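Local coordinates for protein ciona betagamma-crystallin (Ciona intestinalis, PDB 2BV2) that binds two calcium ions and probably serves as a structural component of the neuroectodermal visual system, at residues G1-L5 with L16-T20; D8-G12 with K63-P67; S21-N26 with D49-S53; N31-I37 with D74-S78. All blocks are in the same frame, centred on the assembly; numbering follows the deposited sequence. Where two conformers were deposited one is given.

Contact 1 (G1-L5 with L16-T20); sequences GKIIL and LELET
This contact is a backbone-paired antiparallel beta hairpin, the opening two strands of the first Greek key motif of a betagamma-crystallin domain. Strand 2-5 and strand 16-18 approach to 4.6 Å between axes, at 162° between their directions. I3-L18 and L5-L16 are hydrogen-bonded pairs, I4-E17 a non-hydrogen-bonded pair with CA atoms 4.2 Å apart. The ladder runs I3 N to L18 O 2.9 Å, L18 N to I3 O 2.7 Å, L5 N to L16 O 2.8 Å and L16 N to L5 O 2.8 Å. Side chains alternate: I3, L5, L16 and L18 share the face turned to the domain core, where L5 (m, t) sets CD1 3.9 Å from L18 CD1, while I3 also packs on W44 and V46 of the second sheet. At the open end, K2 forms a long salt bridge, NZ to E17 OE2 3.9 Å, and one water accepts weakly from K2 NZ while donating to E17 OE2 (3.0 Å) and E19 OE2 (3.2 Å).

Contact 2 (D8-G12 with K63-P67); sequences DVEFG and KYPNP
D8 opens a tight turn in the loop after strand 2-6, its N reaching G12 O at 3.1 Å; G12 N bonds back to V9 O at 3.3 Å. V9 lays its CB 3.5 Å from P65 O. E10 and F11 both adopt left-handed backbone angles (57/31 and 64/32), which fold the chain back sharply, as in the folded hairpin of a crystallin Greek key. E10 N points at P65 O, making a nearly linear hydrogen bond of 2.8 Å, the one such bond between the segments, and the E10 and P65 CA atoms come within 4.5 Å. The E10 side chain (m, m) curls until OE1 is 3.7 Å from P65 CB. F11, with chi1 at -36°, extends its ring obliquely over the other segment: CZ lies 3.5 Å from P65 CA and 3.6 Å from K63 CB, and CE2 3.5 Å from Y64 O. The turn closes over the end of edge strand 62-64, with the F11 ring also resting on I38 of the adjacent strand 36-41.

Contact 3 (S21-N26 with D49-S53); sequences SVSDLN and DEGFS. With ACT (acetate ion), chain E.
D49 begins the folded turn that follows strand 44-47, its N bonded to S53 O at 3.0 Å. E50, extended in its backbone, places its CA 3.4 Å from S23 O and its OE1 3.4 Å from D24 OD1, a like charge. D24 OD1 meanwhile closes an Asx turn, accepting from N26 N at 3.1 Å and from N26 ND2 at 2.9 Å. G51, with phi/psi 72/32, gives a nearly linear hydrogen bond, G51 N to S23 O at 2.7 Å. F52 is left-handed too (56/52); its ring, at chi1 -43°, reaches obliquely to S23 CA (3.7 Å from CZ) and S21 CB (3.9 Å from CZ). S53 OG then donates to E50 O at 2.7 Å. An acetate, probably from the crystallisation liquor, accepts from S23 N and D24 N. The folded hairpin of the second Greek key sits against strand 79-82, with F52 on K81 and S79 OG bonded to D49 O and F52 N, while V22 of the facing loop is backbone hydrogen-bonded to V80.

Contact 4 (N31-I37 with D74-S78); sequences NDIVSSI and DDELS. With CA (calcium ion), chain D; CA (calcium ion), chain C.
Two calcium ions tie these segments together, each held by both. One is bound by D32 OD1 (2.5 Å), E76 O (2.4 Å), E76 OE1 (2.5 Å) and S78 OG (2.3 Å), and D48 O completes its protein ligands. The other takes I33 O (2.4 Å), S35 OG (2.4 Å), D75 OD1 (2.5 Å) and a water (2.3 Å), together with E7 O. The ligand serines have second partners: S35 OG donates to D74 OD1 at a very short 2.4 Å, and S78 OG to N31 OD1 at 2.7 Å. This is the double-clamp calcium site of the betagamma-crystallin fold, in which the N-D-I-V-S run of one Greek key matches the D-D-E-L-S run of the other: D32 and D75 share left-handed backbones (57/38 and 60/46), and S35 and S78 the same m rotamer. The segments run antiparallel, with I33 and D75 CA atoms 4.1 Å apart. Backbone bonds join D32 N to L77 O (3.1 Å) and D75 N to V34 O (3.2 Å), and one water bridges V34 N and L77 O while another links V34 O and E76 N. Beneath them, L77 CD1 packs 3.8 Å from V34 CG1 and 3.6 Å from I37 CD1.

Overall arrangement
Internal duplication organises the domain. Contact 4 joins the two Greek keys at the calcium sites; contacts 2 and 3, where the folded hairpin turn of each key meets a segment of the other, lie on opposite sides of the chain's centre, about 20 Å apart between centres. Each is tied to contact 4: D8 O to S36 OG (2.7 Å) and Y64 N to I37 O (2.8 Å) from contact 2, and L25 N to S78 O (2.8 Å) from contact 3. Contact 1 lies about 14 Å from contact 4 between centres, yet L5 CB reaches V34 CG2 at 3.8 Å, and L5 CD1 meets L25 CD2 of contact 3, also at 3.8 Å.

Contact 1 (G1-L5 with L16-T20)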
loop_
_atom_site.group_PDB
_atom_site.type_symbol
_atom_site.label_atom_id
_atom_site.label_comp_id
_atom_site.label_asym_id
_atom_site.label_seq_id
_atom_site.Cartn_x
_atom_site.Cartn_y
_atom_site.Cartn_z
ATOM N N GLY A 1 3.967 9.031 -10.188
ATOM C CA GLY A 1 3.735 8.662 -8.773
ATOM C C GLY A 1 4.692 7.567 -8.352
ATOM O O GLY A 1 5.111 6.754 -9.171
ATOM N N LYS A 2 5.041 7.549 -7.073
ATOM C CA LYS A 2 5.884 6.496 -6.529
ATOM C C LYS A 2 5.417 6.187 -5.122
ATOM O O LYS A 2 5.326 7.074 -4.284
ATOM C CB LYS A 2 7.340 6.927 -6.521
ATOM C CG LYS A 2 8.330 5.907 -5.942
ATOM C CD LYS A 2 9.752 6.460 -5.932
ATOM C CE LYS A 2 10.250 6.773 -7.339
ATOM N NZ LYS A 2 11.599 7.404 -7.347
ATOM N N ILE A 3 5.142 4.913 -4.875
ATOM C CA ILE A 3 4.732 4.447 -3.548
ATOM C C ILE A 3 5.629 3.276 -3.177
ATOM O O ILE A 3 6.010 2.464 -4.035
ATOM C CB ILE A 3 3.254 4.041 -3.530
ATOM C CG1 ILE A 3 2.759 3.849 -2.095
ATOM C CG2 ILE A 3 3.026 2.779 -4.348
ATOM C CD1 ILE A 3 1.268 3.579 -2.016
ATOM N N ILE A 4 5.984 3.200 -1.901
ATOM C CA ILE A 4 6.788 2.097 -1.371
ATOM C C ILE A 4 6.007 1.403 -0.250
ATOM O O ILE A 4 5.654 2.030 0.761
ATOM C CB ILE A 4 8.127 2.587 -0.836
ATOM C CG1 ILE A 4 8.911 3.326 -1.924
ATOM C CG2 ILE A 4 8.947 1.427 -0.302
ATOM C CD1 ILE A 4 10.009 4.216 -1.371
ATOM N N LEU A 5 5.775 0.102 -0.439
ATOM C CA LEU A 5 5.026 -0.724 0.495
ATOM C C LEU A 5 6.015 -1.515 1.323
ATOM O O LEU A 5 6.984 -2.028 0.774
ATOM C CB LEU A 5 4.156 -1.708 -0.272
ATOM C CG LEU A 5 3.206 -1.154 -1.343
ATOM C CD1 LEU A 5 2.461 -2.284 -2.008
ATOM C CD2 LEU A 5 2.223 -0.107 -0.820
ATOM N N LEU A 16 8.497 -2.989 -1.408
ATOM C CA LEU A 16 8.108 -3.026 -2.821
ATOM C C LEU A 16 7.836 -1.602 -3.258
ATOM O O LEU A 16 6.925 -0.962 -2.742
ATOM C CB LEU A 16 6.850 -3.868 -3.020
ATOM C CG LEU A 16 6.334 -3.973 -4.456
ATOM C CD1 LEU A 16 7.339 -4.719 -5.299
ATOM C CD2 LEU A 16 4.997 -4.650 -4.526
ATOM N N GLU A 17 8.643 -1.111 -4.204
ATOM C CA GLU A 17 8.420 0.214 -4.784
ATOM C C GLU A 17 7.604 0.067 -6.061
ATOM O O GLU A 17 7.940 -0.759 -6.916
ATOM C CB GLU A 17 9.735 0.908 -5.110
ATOM C CG GLU A 17 9.555 2.332 -5.606
ATOM C CD GLU A 17 10.851 2.991 -6.002
ATOM O OE1 GLU A 17 11.801 2.960 -5.182
ATOM O OE2 GLU A 17 10.913 3.540 -7.133
ATOM N N LEU A 18 6.541 0.864 -6.178
ATOM C CA LEU A 18 5.674 0.853 -7.345
ATOM C C LEU A 18 5.505 2.246 -7.959
ATOM O O LEU A 18 5.449 3.265 -7.252
ATOM C CB LEU A 18 4.304 0.285 -6.983
ATOM C CG LEU A 18 4.294 -1.170 -6.524
ATOM C CD1 LEU A 18 2.996 -1.466 -5.795
ATOM C CD2 LEU A 18 4.489 -2.122 -7.698
ATOM N N GLU A 19 5.447 2.282 -9.289
ATOM C CA GLU A 19 5.192 3.518 -10.008
ATOM C C GLU A 19 3.993 3.380 -10.951
ATOM O O GLU A 19 3.742 4.247 -11.799
ATOM C CB GLU A 19 6.444 3.921 -10.788
ATOM C CG GLU A 19 7.632 4.211 -9.892
ATOM C CD GLU A 19 8.918 4.347 -10.655
ATOM O OE1 GLU A 19 9.336 3.350 -11.289
ATOM O OE2 GLU A 19 9.516 5.439 -10.594
ATOM N N THR A 20 3.242 2.294 -10.791
ATOM C CA THR A 20 2.098 2.007 -11.651
ATOM C C THR A 20 1.099 1.264 -10.788
ATOM O O THR A 20 1.460 0.764 -9.727
ATOM C CB THR A 20 2.535 1.126 -12.854
ATOM O OG1 THR A 20 3.481 1.843 -13.653
ATOM C CG2 THR A 20 1.371 0.727 -13.735
HETATM O O HOH W 1 4.149 6.758 -12.308
HETATM O O HOH W 2 12.438 4.797 -9.347
#

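Contact 2 (D8-G12 with K63-P67)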
loop_
_atom_site.group_PDB
_atom_site.type_symbol
_atom_site.label_atom_id
_atom_site.label_comp_id
_atom_site.label_asym_id
_atom_site.label_seq_id
_atom_site.Cartn_x
_atom_site.Cartn_y
_atom_site.Cartn_z
ATOM N N ASP A 8 6.761 -4.698 7.297
ATOM C CA ASP A 8 6.642 -4.404 8.721
ATOM C C ASP A 8 6.308 -2.929 8.984
ATOM O O ASP A 8 6.565 -2.064 8.174
ATOM C CB ASP A 8 7.949 -4.720 9.452
ATOM C CG ASP A 8 8.381 -6.183 9.305
ATOM O OD1 ASP A 8 7.531 -7.048 8.956
ATOM O OD2 ASP A 8 9.591 -6.454 9.527
ATOM N N VAL A 9 5.778 -2.671 10.171
ATOM C CA VAL A 9 5.575 -1.317 10.652
ATOM C C VAL A 9 6.896 -0.537 10.706
ATOM O O VAL A 9 8.010 -1.105 10.702
ATOM C CB VAL A 9 4.875 -1.277 12.047
ATOM C CG1 VAL A 9 3.542 -1.959 11.984
ATOM C CG2 VAL A 9 5.754 -1.875 13.126
ATOM N N GLU A 10 6.767 0.789 10.742
ATOM C CA GLU A 10 7.936 1.666 10.854
ATOM C C GLU A 10 8.939 1.448 9.727
ATOM O O GLU A 10 10.143 1.626 9.918
ATOM C CB GLU A 10 8.596 1.523 12.236
ATOM C CG GLU A 10 7.661 1.911 13.389
ATOM C CD GLU A 10 7.406 3.427 13.499
ATOM O OE1 GLU A 10 8.034 4.217 12.760
ATOM O OE2 GLU A 10 6.575 3.832 14.346
ATOM N N PHE A 11 8.424 1.064 8.557
ATOM C CA PHE A 11 9.223 0.969 7.320
ATOM C C PHE A 11 10.337 -0.085 7.397
ATOM O O PHE A 11 11.367 0.005 6.738
ATOM C CB PHE A 11 9.744 2.347 6.932
ATOM C CG PHE A 11 8.778 3.434 7.245
ATOM C CD1 PHE A 11 9.011 4.294 8.295
ATOM C CD2 PHE A 11 7.568 3.503 6.575
ATOM C CE1 PHE A 11 8.083 5.267 8.618
ATOM C CE2 PHE A 11 6.627 4.448 6.914
ATOM C CZ PHE A 11 6.888 5.342 7.918
ATOM N N GLY A 12 10.058 -1.122 8.156
ATOM C CA GLY A 12 10.931 -2.281 8.243
ATOM C C GLY A 12 10.554 -3.411 7.302
ATOM O O GLY A 12 9.503 -3.396 6.627
ATOM N N LYS A 63 4.787 9.737 5.015
ATOM C CA LYS A 63 5.050 8.463 5.630
ATOM C C LYS A 63 3.873 8.005 6.499
ATOM O O LYS A 63 3.241 8.789 7.204
ATOM C CB LYS A 63 6.331 8.537 6.457
ATOM C CG LYS A 63 7.560 8.906 5.640
ATOM C CD LYS A 63 8.853 8.833 6.462
ATOM C CE LYS A 63 10.100 9.156 5.602
ATOM N NZ LYS A 63 11.409 9.212 6.363
ATOM N N TYR A 64 3.614 6.705 6.422
ATOM C CA TYR A 64 2.501 6.051 7.101
ATOM C C TYR A 64 3.098 4.851 7.848
ATOM O O TYR A 64 3.227 3.752 7.279
ATOM C CB TYR A 64 1.477 5.601 6.059
ATOM C CG TYR A 64 0.818 6.741 5.314
ATOM C CD1 TYR A 64 1.404 7.282 4.174
ATOM C CD2 TYR A 64 -0.391 7.263 5.744
ATOM C CE1 TYR A 64 0.794 8.320 3.481
ATOM C CE2 TYR A 64 -1.008 8.296 5.079
ATOM C CZ TYR A 64 -0.420 8.827 3.943
ATOM O OH TYR A 64 -1.053 9.883 3.269
ATOM N N PRO A 65 3.511 5.066 9.112
ATOM C CA PRO A 65 4.287 4.054 9.832
ATOM C C PRO A 65 3.532 2.813 10.315
ATOM O O PRO A 65 4.169 1.845 10.733
ATOM C CB PRO A 65 4.848 4.836 11.030
ATOM C CG PRO A 65 3.883 5.924 11.267
ATOM C CD PRO A 65 3.325 6.297 9.916
ATOM N N ASN A 66 2.204 2.852 10.291
ATOM C CA ASN A 66 1.382 1.682 10.628
ATOM C C ASN A 66 0.026 1.789 9.930
ATOM O O ASN A 66 -0.314 2.857 9.413
ATOM C CB ASN A 66 1.238 1.556 12.134
ATOM C CG ASN A 66 0.792 2.835 12.765
ATOM O OD1 ASN A 66 -0.131 3.457 12.288
ATOM N ND2 ASN A 66 1.464 3.250 13.839
ATOM N N PRO A 67 -0.739 0.683 9.870
ATOM C CA PRO A 67 -2.000 0.754 9.124
ATOM C C PRO A 67 -3.020 1.774 9.689
ATOM O O PRO A 67 -3.757 2.419 8.916
ATOM C CB PRO A 67 -2.532 -0.685 9.181
ATOM C CG PRO A 67 -1.334 -1.539 9.505
ATOM C CD PRO A 67 -0.484 -0.671 10.394
#

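Contact 3 (S21-N26 with D49-S53)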
loop_
_atom_site.group_PDB
_atom_site.type_symbol
_atom_site.label_atom_id
_atom_site.label_comp_id
_atom_site.label_asym_id
_atom_site.label_seq_id
_atom_site.Cartn_x
_atom_site.Cartn_y
_atom_site.Cartn_z
ATOM N N SER A 21 -0.150 1.213 -11.225
ATOM C CA SER A 21 -1.193 0.514 -10.496
ATOM C C SER A 21 -0.922 -0.980 -10.545
ATOM O O SER A 21 -0.276 -1.463 -11.466
ATOM C CB SER A 21 -2.563 0.881 -11.073
ATOM O OG SER A 21 -2.781 2.294 -11.010
ATOM N N VAL A 22 -1.384 -1.699 -9.523
ATOM C CA VAL A 22 -1.223 -3.145 -9.433
ATOM C C VAL A 22 -2.529 -3.713 -8.903
ATOM O O VAL A 22 -2.871 -3.474 -7.754
ATOM C CB VAL A 22 -0.079 -3.546 -8.473
ATOM C CG1 VAL A 22 -0.049 -5.043 -8.287
ATOM C CG2 VAL A 22 1.256 -3.027 -9.014
ATOM N N SER A 23 -3.245 -4.451 -9.755
ATOM C CA SER A 23 -4.567 -4.980 -9.405
ATOM C C SER A 23 -4.501 -6.168 -8.461
ATOM O O SER A 23 -5.500 -6.498 -7.811
ATOM C CB SER A 23 -5.332 -5.388 -10.674
ATOM O OG SER A 23 -6.461 -6.202 -10.372
ATOM N N ASP A 24 -3.349 -6.840 -8.403
ATOM C CA ASP A 24 -3.201 -8.021 -7.566
ATOM C C ASP A 24 -1.791 -8.096 -7.002
ATOM O O ASP A 24 -0.861 -8.546 -7.681
ATOM C CB ASP A 24 -3.525 -9.270 -8.389
ATOM C CG ASP A 24 -3.320 -10.568 -7.625
ATOM O OD1 ASP A 24 -3.166 -10.544 -6.387
ATOM O OD2 ASP A 24 -3.310 -11.627 -8.287
ATOM N N LEU A 25 -1.633 -7.665 -5.753
ATOM C CA LEU A 25 -0.296 -7.647 -5.134
ATOM C C LEU A 25 0.385 -9.003 -5.052
ATOM O O LEU A 25 1.581 -9.047 -4.850
ATOM C CB LEU A 25 -0.322 -6.983 -3.755
ATOM C CG LEU A 25 -0.445 -5.453 -3.754
ATOM C CD1 LEU A 25 -0.640 -5.006 -2.363
ATOM C CD2 LEU A 25 0.774 -4.746 -4.355
ATOM N N ASN A 26 -0.369 -10.093 -5.192
ATOM C CA ASN A 26 0.224 -11.449 -5.267
ATOM C C ASN A 26 1.268 -11.603 -6.366
ATOM O O ASN A 26 2.192 -12.409 -6.232
ATOM C CB ASN A 26 -0.838 -12.503 -5.484
ATOM C CG ASN A 26 -1.638 -12.814 -4.243
ATOM O OD1 ASN A 26 -1.108 -13.307 -3.241
ATOM N ND2 ASN A 26 -2.937 -12.574 -4.312
ATOM N N ASP A 49 -9.186 -5.452 -1.137
ATOM C CA ASP A 49 -9.435 -6.531 -2.086
ATOM C C ASP A 49 -8.598 -6.312 -3.335
ATOM O O ASP A 49 -8.077 -5.212 -3.577
ATOM C CB ASP A 49 -10.916 -6.643 -2.496
ATOM C CG ASP A 49 -11.829 -7.093 -1.356
ATOM O OD1 ASP A 49 -11.318 -7.473 -0.262
ATOM O OD2 ASP A 49 -13.073 -7.073 -1.586
ATOM N N GLU A 50 -8.467 -7.381 -4.121
ATOM C CA GLU A 50 -7.820 -7.307 -5.426
ATOM C C GLU A 50 -8.729 -6.529 -6.376
ATOM O O GLU A 50 -9.926 -6.362 -6.124
ATOM C CB GLU A 50 -7.555 -8.705 -5.975
ATOM C CG GLU A 50 -6.638 -9.561 -5.109
ATOM C CD GLU A 50 -6.421 -10.949 -5.692
ATOM O OE1 GLU A 50 -6.006 -11.867 -4.944
ATOM O OE2 GLU A 50 -6.678 -11.115 -6.900
ATOM N N GLY A 51 -8.150 -6.023 -7.452
ATOM C CA GLY A 51 -8.922 -5.354 -8.482
ATOM C C GLY A 51 -9.469 -3.992 -8.109
ATOM O O GLY A 51 -10.514 -3.599 -8.619
ATOM N N PHE A 52 -8.753 -3.245 -7.264
ATOM C CA PHE A 52 -9.165 -1.908 -6.907
ATOM C C PHE A 52 -10.565 -1.924 -6.332
ATOM O O PHE A 52 -11.450 -1.176 -6.778
ATOM C CB PHE A 52 -9.107 -0.988 -8.133
ATOM C CG PHE A 52 -7.874 -1.174 -8.956
ATOM C CD1 PHE A 52 -7.956 -1.452 -10.307
ATOM C CD2 PHE A 52 -6.630 -1.137 -8.363
ATOM C CE1 PHE A 52 -6.823 -1.638 -11.058
ATOM C CE2 PHE A 52 -5.484 -1.307 -9.117
ATOM C CZ PHE A 52 -5.580 -1.570 -10.449
ATOM N N SER A 53 -10.762 -2.787 -5.341
ATOM C CA SER A 53 -12.082 -2.989 -4.776
ATOM C C SER A 53 -11.901 -3.370 -3.331
ATOM O O SER A 53 -10.772 -3.542 -2.890
ATOM C CB SER A 53 -12.832 -4.069 -5.550
ATOM O OG SER A 53 -12.286 -5.355 -5.305
HETATM C C ACT E . -1.332 -6.408 -11.846
HETATM O O ACT E . -2.028 -5.420 -12.215
HETATM O OXT ACT E . -1.759 -7.095 -10.886
HETATM C CH3 ACT E . -0.026 -6.745 -12.491
#

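Contact 4 (N31-I37 with D74-S78)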
loop_
_atom_site.group_PDB
_atom_site.type_symbol
_atom_site.label_atom_id
_atom_site.label_comp_id
_atom_site.label_asym_id
_atom_site.label_seq_id
_atom_site.Cartn_x
_atom_site.Cartn_y
_atom_site.Cartn_z
ATOM N N ASN A 31 0.744 -9.578 -1.270
ATOM C CA ASN A 31 -0.642 -9.642 -0.844
ATOM C C ASN A 31 -0.727 -9.943 0.639
ATOM O O ASN A 31 -0.101 -10.878 1.131
ATOM C CB ASN A 31 -1.419 -10.720 -1.615
ATOM C CG ASN A 31 -2.906 -10.587 -1.427
ATOM O OD1 ASN A 31 -3.482 -9.547 -1.757
ATOM N ND2 ASN A 31 -3.544 -11.623 -0.885
ATOM N N ASP A 32 -1.520 -9.140 1.334
ATOM C CA ASP A 32 -1.847 -9.336 2.737
ATOM C C ASP A 32 -0.636 -9.404 3.666
ATOM O O ASP A 32 -0.621 -10.186 4.621
ATOM C CB ASP A 32 -2.760 -10.544 2.933
ATOM C CG ASP A 32 -4.122 -10.355 2.301
ATOM O OD1 ASP A 32 -4.450 -9.227 1.892
ATOM O OD2 ASP A 32 -4.892 -11.331 2.228
ATOM N N ILE A 33 0.372 -8.580 3.378
ATOM C CA ILE A 33 1.493 -8.422 4.298
ATOM C C ILE A 33 1.859 -7.001 4.652
ATOM O O ILE A 33 2.689 -6.818 5.521
ATOM C CB ILE A 33 2.789 -9.096 3.770
ATOM C CG1 ILE A 33 3.312 -8.411 2.510
ATOM C CG2 ILE A 33 2.564 -10.579 3.525
ATOM C CD1 ILE A 33 4.691 -8.919 2.118
ATOM N N VAL A 34 1.289 -5.998 3.986
ATOM C CA VAL A 34 1.755 -4.625 4.173
ATOM C C VAL A 34 1.348 -4.058 5.541
ATOM O O VAL A 34 0.198 -4.174 5.967
ATOM C CB VAL A 34 1.262 -3.701 3.050
ATOM C CG1 VAL A 34 1.490 -2.205 3.406
ATOM C CG2 VAL A 34 1.944 -4.043 1.734
ATOM N N SER A 35 2.331 -3.474 6.232
ATOM C CA SER A 35 2.127 -2.909 7.544
ATOM C C SER A 35 2.598 -1.443 7.675
ATOM O O SER A 35 2.292 -0.806 8.661
ATOM C CB SER A 35 2.823 -3.801 8.568
ATOM O OG SER A 35 2.263 -5.108 8.597
ATOM N N SER A 36 3.380 -0.926 6.714
ATOM C CA SER A 36 3.629 0.507 6.615
ATOM C C SER A 36 3.870 0.910 5.158
ATOM O O SER A 36 4.108 0.049 4.292
ATOM C CB SER A 36 4.822 0.916 7.477
ATOM O OG SER A 36 6.021 0.290 7.059
ATOM N N ILE A 37 3.796 2.215 4.904
ATOM C CA ILE A 37 3.815 2.754 3.541
ATOM C C ILE A 37 4.495 4.109 3.514
ATOM O O ILE A 37 4.299 4.910 4.413
ATOM C CB ILE A 37 2.374 2.916 2.955
ATOM C CG1 ILE A 37 1.670 1.560 2.794
ATOM C CG2 ILE A 37 2.411 3.654 1.606
ATOM C CD1 ILE A 37 0.230 1.699 2.299
ATOM N N ASP A 74 -4.017 -4.195 9.359
ATOM C CA ASP A 74 -2.705 -4.781 9.110
ATOM C C ASP A 74 -2.844 -5.980 8.201
ATOM O O ASP A 74 -3.814 -6.715 8.317
ATOM C CB ASP A 74 -2.054 -5.227 10.424
ATOM C CG ASP A 74 -0.621 -5.637 10.231
ATOM O OD1 ASP A 74 0.105 -4.879 9.575
ATOM O OD2 ASP A 74 -0.228 -6.726 10.699
ATOM N N ASP A 75 -1.883 -6.156 7.287
ATOM C CA ASP A 75 -1.795 -7.391 6.510
ATOM C C ASP A 75 -3.070 -7.637 5.689
ATOM O O ASP A 75 -3.589 -8.758 5.661
ATOM C CB ASP A 75 -1.509 -8.603 7.421
ATOM C CG ASP A 75 -0.033 -8.800 7.696
ATOM O OD1 ASP A 75 0.745 -7.851 7.473
ATOM O OD2 ASP A 75 0.352 -9.932 8.121
ATOM N N GLU A 76 -3.540 -6.582 5.022
ATOM C CA GLU A 76 -4.770 -6.632 4.226
ATOM C C GLU A 76 -4.733 -5.968 2.858
ATOM O O GLU A 76 -5.634 -6.176 2.056
ATOM C CB GLU A 76 -5.944 -6.045 5.019
ATOM C CG GLU A 76 -7.311 -6.534 4.573
ATOM C CD GLU A 76 -7.396 -8.035 4.518
ATOM O OE1 GLU A 76 -7.727 -8.586 3.424
ATOM O OE2 GLU A 76 -7.090 -8.654 5.566
ATOM N N LEU A 77 -3.714 -5.193 2.544
ATOM C CA LEU A 77 -3.701 -4.560 1.225
ATOM C C LEU A 77 -3.558 -5.624 0.153
ATOM O O LEU A 77 -2.748 -6.539 0.288
ATOM C CB LEU A 77 -2.595 -3.516 1.112
ATOM C CG LEU A 77 -2.860 -2.285 1.993
ATOM C CD1 LEU A 77 -1.782 -1.259 1.798
ATOM C CD2 LEU A 77 -4.228 -1.667 1.706
ATOM N N SER A 78 -4.354 -5.511 -0.903
ATOM C CA SER A 78 -4.278 -6.454 -2.023
ATOM C C SER A 78 -4.109 -5.819 -3.396
ATOM O O SER A 78 -3.708 -6.511 -4.342
ATOM C CB SER A 78 -5.502 -7.351 -2.008
ATOM O OG SER A 78 -5.544 -8.104 -0.815
HETATM CA CA CA D . -6.571 -8.198 1.191
HETATM CA CA CA C . 3.091 -7.227 7.887
HETATM O O HOH W 3 -0.231 -6.403 1.624
HETATM O O HOH W 4 -2.341 -3.887 5.056
HETATM O O HOH W 5 2.220 -7.945 9.927
#